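Local atomic coordinates of phosphoprotein (Lettuce necrotic yellows virus, PDB entry 3T4R), a protein that probably acts as a non-catalytic polymerase cofactor, tethering the viral RNA polymerase L to the nucleoprotein-RNA template and keeping soluble nucleoprotein off non-genomic RNA. Residues Arg3-Leu15 and Tyr25-Leu39. Sequence-based numbering, arbitrary orientation. Where two conformers were deposited one is given.
Sequences RIRHEKEKLLADL and YTPLIVDFLVPDDIL
Lys8 reaches from helix 4-14 into the junction between helices 27-33 and 36-41, its side chain a knob among Val30, Asp31, Asp36 and Leu39. With CG beside the backbone N (chi1 -68°) and the chain extended beyond it, the methylenes run past Val34 in the opposite direction, CG lying 3.8 Å from Leu39 CG. NZ then donates to Val34 O and, in a salt bridge, to Asp36 OD1, both at 2.8 Å and each met nearly along its C-O bond. Lysine suits this place: its methylenes pack against Val30, Val34 and Leu39, while its ammonium bonds the carbonyl of the first residue past helix 27-33.

Arg5 instead bends at chi2 and chi3, laying its flat guanidinium over Pro27 CB. Two-pronged, it meets both Asp31 oxygens: NH2 forms a salt bridge to OD2 at 3.0 Å, from above the carboxylate plane, and NE bonds OD1 weakly. Farther along helix 4-14, branched Val34 touches Leu11 with CG1 and Leu12 CD2 with CG2 (3.6 Å).

In this small helical C-terminal domain, a long Lys8-Asp31 salt bridge (NZ to OD1, 3.7 Å) links both pairs; Asp36, its side chain about 3 Å from a magnesium ion, probably faces two cations.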
loop_
_atom_site.group_PDB
_atom_site.type_symbol
_atom_site.label_atom_id
_atom_site.label_comp_id
_atom_site.label_asym_id
_atom_site.label_seq_id
_atom_site.Cartn_x
_atom_site.Cartn_y
_atom_site.Cartn_z
ATOM N N ARG A 3 6.529 5.654 13.493
ATOM C CA ARG A 3 5.562 4.547 13.549
ATOM C C ARG A 3 4.639 4.556 12.317
ATOM O O ARG A 3 4.372 3.514 11.833
ATOM C CB ARG A 3 4.750 4.550 14.869
ATOM N N ILE A 4 4.187 5.720 11.817
ATOM C CA ILE A 4 3.172 5.751 10.757
ATOM C C ILE A 4 3.619 4.994 9.529
ATOM O O ILE A 4 2.916 4.139 9.076
ATOM C CB ILE A 4 2.786 7.148 10.302
ATOM C CG1 ILE A 4 2.049 7.026 8.944
ATOM C CG2 ILE A 4 4.092 8.086 10.265
ATOM C CD1 ILE A 4 1.108 8.215 8.693
ATOM N N ARG A 5 4.791 5.358 8.988
ATOM C CA ARG A 5 5.390 4.625 7.845
ATOM C C ARG A 5 5.577 3.113 8.171
ATOM O O ARG A 5 5.185 2.238 7.414
ATOM C CB ARG A 5 6.751 5.223 7.582
ATOM C CG ARG A 5 7.396 4.790 6.319
ATOM C CD ARG A 5 6.560 5.287 5.127
ATOM N NE ARG A 5 6.772 6.658 4.600
ATOM C CZ ARG A 5 7.541 7.585 5.130
ATOM N NH1 ARG A 5 8.232 7.304 6.206
ATOM N NH2 ARG A 5 7.637 8.791 4.582
ATOM N N HIS A 6 6.199 2.846 9.311
ATOM C CA HIS A 6 6.318 1.531 9.855
ATOM C C HIS A 6 4.959 0.827 9.751
ATOM O O HIS A 6 4.898 -0.296 9.281
ATOM C CB HIS A 6 6.747 1.680 11.310
ATOM C CG HIS A 6 6.918 0.390 12.035
ATOM N ND1 HIS A 6 8.119 -0.271 12.108
ATOM C CD2 HIS A 6 6.034 -0.356 12.735
ATOM C CE1 HIS A 6 7.962 -1.374 12.816
ATOM N NE2 HIS A 6 6.700 -1.458 13.191
ATOM N N GLU A 7 3.877 1.462 10.184
ATOM C CA GLU A 7 2.600 0.753 10.178
ATOM C C GLU A 7 2.027 0.580 8.799
ATOM O O GLU A 7 1.285 -0.379 8.559
ATOM C CB GLU A 7 1.565 1.443 11.027
ATOM C CG GLU A 7 1.830 1.525 12.524
ATOM C CD GLU A 7 1.966 0.198 13.204
ATOM O OE1 GLU A 7 1.232 -0.738 12.883
ATOM O OE2 GLU A 7 2.845 0.074 14.062
ATOM N N LYS A 8 2.366 1.486 7.887
ATOM C CA LYS A 8 2.030 1.292 6.454
ATOM C C LYS A 8 2.769 0.058 5.788
ATOM O O LYS A 8 2.140 -0.741 5.038
ATOM C CB LYS A 8 2.315 2.586 5.657
ATOM C CG LYS A 8 1.370 3.715 6.042
ATOM C CD LYS A 8 1.586 4.943 5.226
ATOM C CE LYS A 8 0.652 5.899 5.675
ATOM N NZ LYS A 8 0.646 7.154 4.826
ATOM N N GLU A 9 4.053 -0.074 6.073
ATOM C CA GLU A 9 4.875 -1.204 5.611
ATOM C C GLU A 9 4.337 -2.528 6.184
ATOM O O GLU A 9 4.264 -3.525 5.496
ATOM C CB GLU A 9 6.341 -0.958 5.950
ATOM C CG GLU A 9 6.969 0.153 5.112
ATOM C CD GLU A 9 8.412 0.475 5.524
ATOM O OE1 GLU A 9 9.128 -0.418 6.047
ATOM O OE2 GLU A 9 8.839 1.647 5.401
ATOM N N LYS A 10 3.893 -2.503 7.423
ATOM C CA LYS A 10 3.332 -3.667 8.102
ATOM C C LYS A 10 1.992 -3.984 7.467
ATOM O O LYS A 10 1.693 -5.131 7.324
ATOM C CB LYS A 10 3.126 -3.349 9.597
ATOM C CG LYS A 10 2.608 -4.486 10.394
ATOM C CD LYS A 10 2.096 -4.173 11.815
ATOM C CE LYS A 10 3.179 -3.682 12.727
ATOM N NZ LYS A 10 2.708 -3.515 14.151
ATOM N N LEU A 11 1.201 -2.972 7.071
ATOM C CA LEU A 11 -0.037 -3.224 6.393
ATOM C C LEU A 11 0.182 -3.878 5.082
ATOM O O LEU A 11 -0.497 -4.826 4.741
ATOM C CB LEU A 11 -0.787 -1.921 6.132
ATOM C CG LEU A 11 -2.302 -1.856 6.089
ATOM C CD1 LEU A 11 -2.831 -0.820 5.153
ATOM C CD2 LEU A 11 -3.144 -3.155 5.999
ATOM N N LEU A 12 1.097 -3.347 4.296
ATOM C CA LEU A 12 1.450 -3.960 3.027
ATOM C C LEU A 12 1.847 -5.454 3.220
ATOM O O LEU A 12 1.466 -6.293 2.425
ATOM C CB LEU A 12 2.597 -3.207 2.382
ATOM C CG LEU A 12 2.297 -1.809 1.880
ATOM C CD1 LEU A 12 3.519 -1.084 1.359
ATOM C CD2 LEU A 12 1.229 -1.926 0.728
ATOM N N ALA A 13 2.641 -5.783 4.240
ATOM C CA ALA A 13 2.895 -7.200 4.555
ATOM C C ALA A 13 1.657 -8.027 4.953
ATOM O O ALA A 13 1.565 -9.205 4.582
ATOM C CB ALA A 13 3.943 -7.312 5.634
ATOM N N ASP A 14 0.755 -7.411 5.732
ATOM C CA ASP A 14 -0.431 -8.054 6.250
ATOM C C ASP A 14 -1.368 -8.266 5.115
ATOM O O ASP A 14 -2.244 -9.111 5.192
ATOM C CB ASP A 14 -1.106 -7.163 7.270
ATOM C CG ASP A 14 -0.402 -7.149 8.612
ATOM O OD1 ASP A 14 0.401 -8.069 8.932
ATOM O OD2 ASP A 14 -0.691 -6.212 9.388
ATOM N N LEU A 15 -1.220 -7.482 4.045
ATOM C CA LEU A 15 -2.042 -7.669 2.847
ATOM C C LEU A 15 -1.357 -8.536 1.778
ATOM O O LEU A 15 -1.831 -8.634 0.666
ATOM C CB LEU A 15 -2.390 -6.295 2.256
ATOM C CG LEU A 15 -3.273 -5.403 3.117
ATOM C CD1 LEU A 15 -3.430 -4.019 2.386
ATOM C CD2 LEU A 15 -4.658 -5.976 3.368
ATOM N N TYR A 25 10.452 -0.349 -1.840
ATOM C CA TYR A 25 9.694 0.936 -1.893
ATOM C C TYR A 25 10.449 2.039 -1.202
ATOM O O TYR A 25 11.060 1.807 -0.152
ATOM C CB TYR A 25 8.309 0.809 -1.261
ATOM C CG TYR A 25 7.395 -0.182 -1.976
ATOM C CD1 TYR A 25 7.633 -0.583 -3.297
ATOM C CD2 TYR A 25 6.277 -0.705 -1.341
ATOM C CE1 TYR A 25 6.791 -1.509 -3.928
ATOM C CE2 TYR A 25 5.437 -1.645 -1.966
ATOM C CZ TYR A 25 5.692 -2.012 -3.243
ATOM O OH TYR A 25 4.843 -2.887 -3.839
ATOM N N THR A 26 10.409 3.251 -1.767
ATOM C CA THR A 26 11.025 4.382 -1.071
ATOM C C THR A 26 9.965 4.881 -0.089
ATOM O O THR A 26 8.836 4.560 -0.281
ATOM C CB THR A 26 11.451 5.451 -2.031
ATOM O OG1 THR A 26 10.358 5.773 -2.898
ATOM C CG2 THR A 26 12.619 4.955 -2.867
ATOM N N PRO A 27 10.325 5.647 0.965
ATOM C CA PRO A 27 9.273 6.210 1.832
ATOM C C PRO A 27 8.148 6.981 1.104
ATOM O O PRO A 27 7.000 6.842 1.427
ATOM C CB PRO A 27 10.042 7.171 2.715
ATOM C CG PRO A 27 11.431 6.612 2.744
ATOM C CD PRO A 27 11.681 6.039 1.406
ATOM N N LEU A 28 8.494 7.741 0.086
ATOM C CA LEU A 28 7.534 8.506 -0.728
ATOM C C LEU A 28 6.622 7.583 -1.518
ATOM O O LEU A 28 5.450 7.845 -1.641
ATOM C CB LEU A 28 8.259 9.431 -1.729
ATOM C CG LEU A 28 9.073 10.575 -1.117
ATOM C CD1 LEU A 28 9.483 11.561 -2.172
ATOM C CD2 LEU A 28 8.298 11.280 -0.036
ATOM N N ILE A 29 7.154 6.463 -1.999
ATOM C CA ILE A 29 6.307 5.464 -2.663
ATOM C C ILE A 29 5.397 4.783 -1.664
ATOM O O ILE A 29 4.208 4.624 -1.953
ATOM C CB ILE A 29 7.188 4.398 -3.449
ATOM C CG1 ILE A 29 8.059 5.140 -4.449
ATOM C CG2 ILE A 29 6.367 3.183 -4.039
ATOM C CD1 ILE A 29 8.023 4.686 -5.884
ATOM N N VAL A 30 5.901 4.355 -0.511
ATOM C CA VAL A 30 4.991 3.841 0.545
ATOM C C VAL A 30 3.799 4.820 0.817
ATOM O O VAL A 30 2.609 4.433 0.827
ATOM C CB VAL A 30 5.753 3.499 1.881
ATOM C CG1 VAL A 30 4.772 3.128 2.966
ATOM C CG2 VAL A 30 6.746 2.340 1.679
ATOM N N ASP A 31 4.127 6.088 1.037
ATOM C CA ASP A 31 3.131 7.129 1.267
ATOM C C ASP A 31 2.159 7.247 0.137
ATOM O O ASP A 31 0.988 7.425 0.360
ATOM C CB ASP A 31 3.778 8.511 1.495
ATOM C CG ASP A 31 4.462 8.648 2.846
ATOM O OD1 ASP A 31 4.162 7.921 3.793
ATOM O OD2 ASP A 31 5.239 9.575 2.989
ATOM N N PHE A 32 2.600 7.069 -1.081
ATOM C CA PHE A 32 1.709 7.136 -2.240
ATOM C C PHE A 32 0.803 5.873 -2.377
ATOM O O PHE A 32 -0.374 5.946 -2.733
ATOM C CB PHE A 32 2.560 7.280 -3.475
ATOM C CG PHE A 32 1.782 7.310 -4.740
ATOM C CD1 PHE A 32 1.998 8.284 -5.645
ATOM C CD2 PHE A 32 0.816 6.336 -5.023
ATOM C CE1 PHE A 32 1.271 8.278 -6.822
ATOM C CE2 PHE A 32 0.077 6.362 -6.174
ATOM C CZ PHE A 32 0.296 7.315 -7.057
ATOM N N LEU A 33 1.360 4.716 -2.101
ATOM C CA LEU A 33 0.602 3.525 -2.225
ATOM C C LEU A 33 -0.428 3.361 -1.110
ATOM O O LEU A 33 -1.513 2.816 -1.345
ATOM C CB LEU A 33 1.589 2.359 -2.171
ATOM C CG LEU A 33 2.544 2.209 -3.340
ATOM C CD1 LEU A 33 3.397 1.013 -3.094
ATOM C CD2 LEU A 33 1.818 1.949 -4.616
ATOM N N VAL A 34 -0.049 3.750 0.083
ATOM C CA VAL A 34 -0.868 3.630 1.315
ATOM C C VAL A 34 -1.039 5.030 1.911
ATOM O O VAL A 34 -0.376 5.430 2.826
ATOM C CB VAL A 34 -0.219 2.703 2.329
ATOM C CG1 VAL A 34 -1.240 2.387 3.414
ATOM C CG2 VAL A 34 0.184 1.343 1.670
ATOM N N PRO A 35 -1.917 5.822 1.306
ATOM C CA PRO A 35 -2.223 7.092 1.904
ATOM C C PRO A 35 -2.820 6.867 3.327
ATOM O O PRO A 35 -3.226 5.718 3.607
ATOM C CB PRO A 35 -3.277 7.669 0.932
ATOM C CG PRO A 35 -3.045 6.880 -0.398
ATOM C CD PRO A 35 -2.662 5.549 0.037
ATOM N N ASP A 36 -2.896 7.894 4.189
ATOM C CA ASP A 36 -3.354 7.723 5.581
ATOM C C ASP A 36 -4.820 7.211 5.702
ATOM O O ASP A 36 -5.185 6.608 6.672
ATOM C CB ASP A 36 -3.284 9.062 6.349
ATOM C CG ASP A 36 -1.868 9.700 6.345
ATOM O OD1 ASP A 36 -0.904 8.944 6.226
ATOM O OD2 ASP A 36 -1.710 10.955 6.458
ATOM N N ASP A 37 -5.660 7.540 4.742
ATOM C CA ASP A 37 -7.046 7.087 4.691
ATOM C C ASP A 37 -7.099 5.580 4.496
ATOM O O ASP A 37 -8.007 4.929 4.941
ATOM C CB ASP A 37 -7.862 7.818 3.599
ATOM C CG ASP A 37 -7.318 7.607 2.140
ATOM O OD1 ASP A 37 -8.049 7.068 1.262
ATOM O OD2 ASP A 37 -6.188 8.054 1.844
ATOM N N ILE A 38 -6.122 5.036 3.778
ATOM C CA ILE A 38 -6.070 3.577 3.538
ATOM C C ILE A 38 -5.555 2.809 4.752
ATOM O O ILE A 38 -6.127 1.792 5.146
ATOM C CB ILE A 38 -5.316 3.239 2.220
ATOM C CG1 ILE A 38 -6.147 3.771 1.019
ATOM C CG2 ILE A 38 -5.047 1.722 2.112
ATOM C CD1 ILE A 38 -5.567 3.447 -0.297
ATOM N N LEU A 39 -4.515 3.350 5.388
ATOM C CA LEU A 39 -4.044 2.816 6.628
ATOM C C LEU A 39 -5.173 2.758 7.636
ATOM O O LEU A 39 -5.285 1.799 8.342
ATOM C CB LEU A 39 -2.968 3.712 7.226
ATOM C CG LEU A 39 -1.801 3.160 8.070
ATOM C CD1 LEU A 39 -1.424 4.121 9.080
ATOM C CD2 LEU A 39 -1.936 1.744 8.591
HETATM O O HOH W 1 10.419 2.922 2.641
#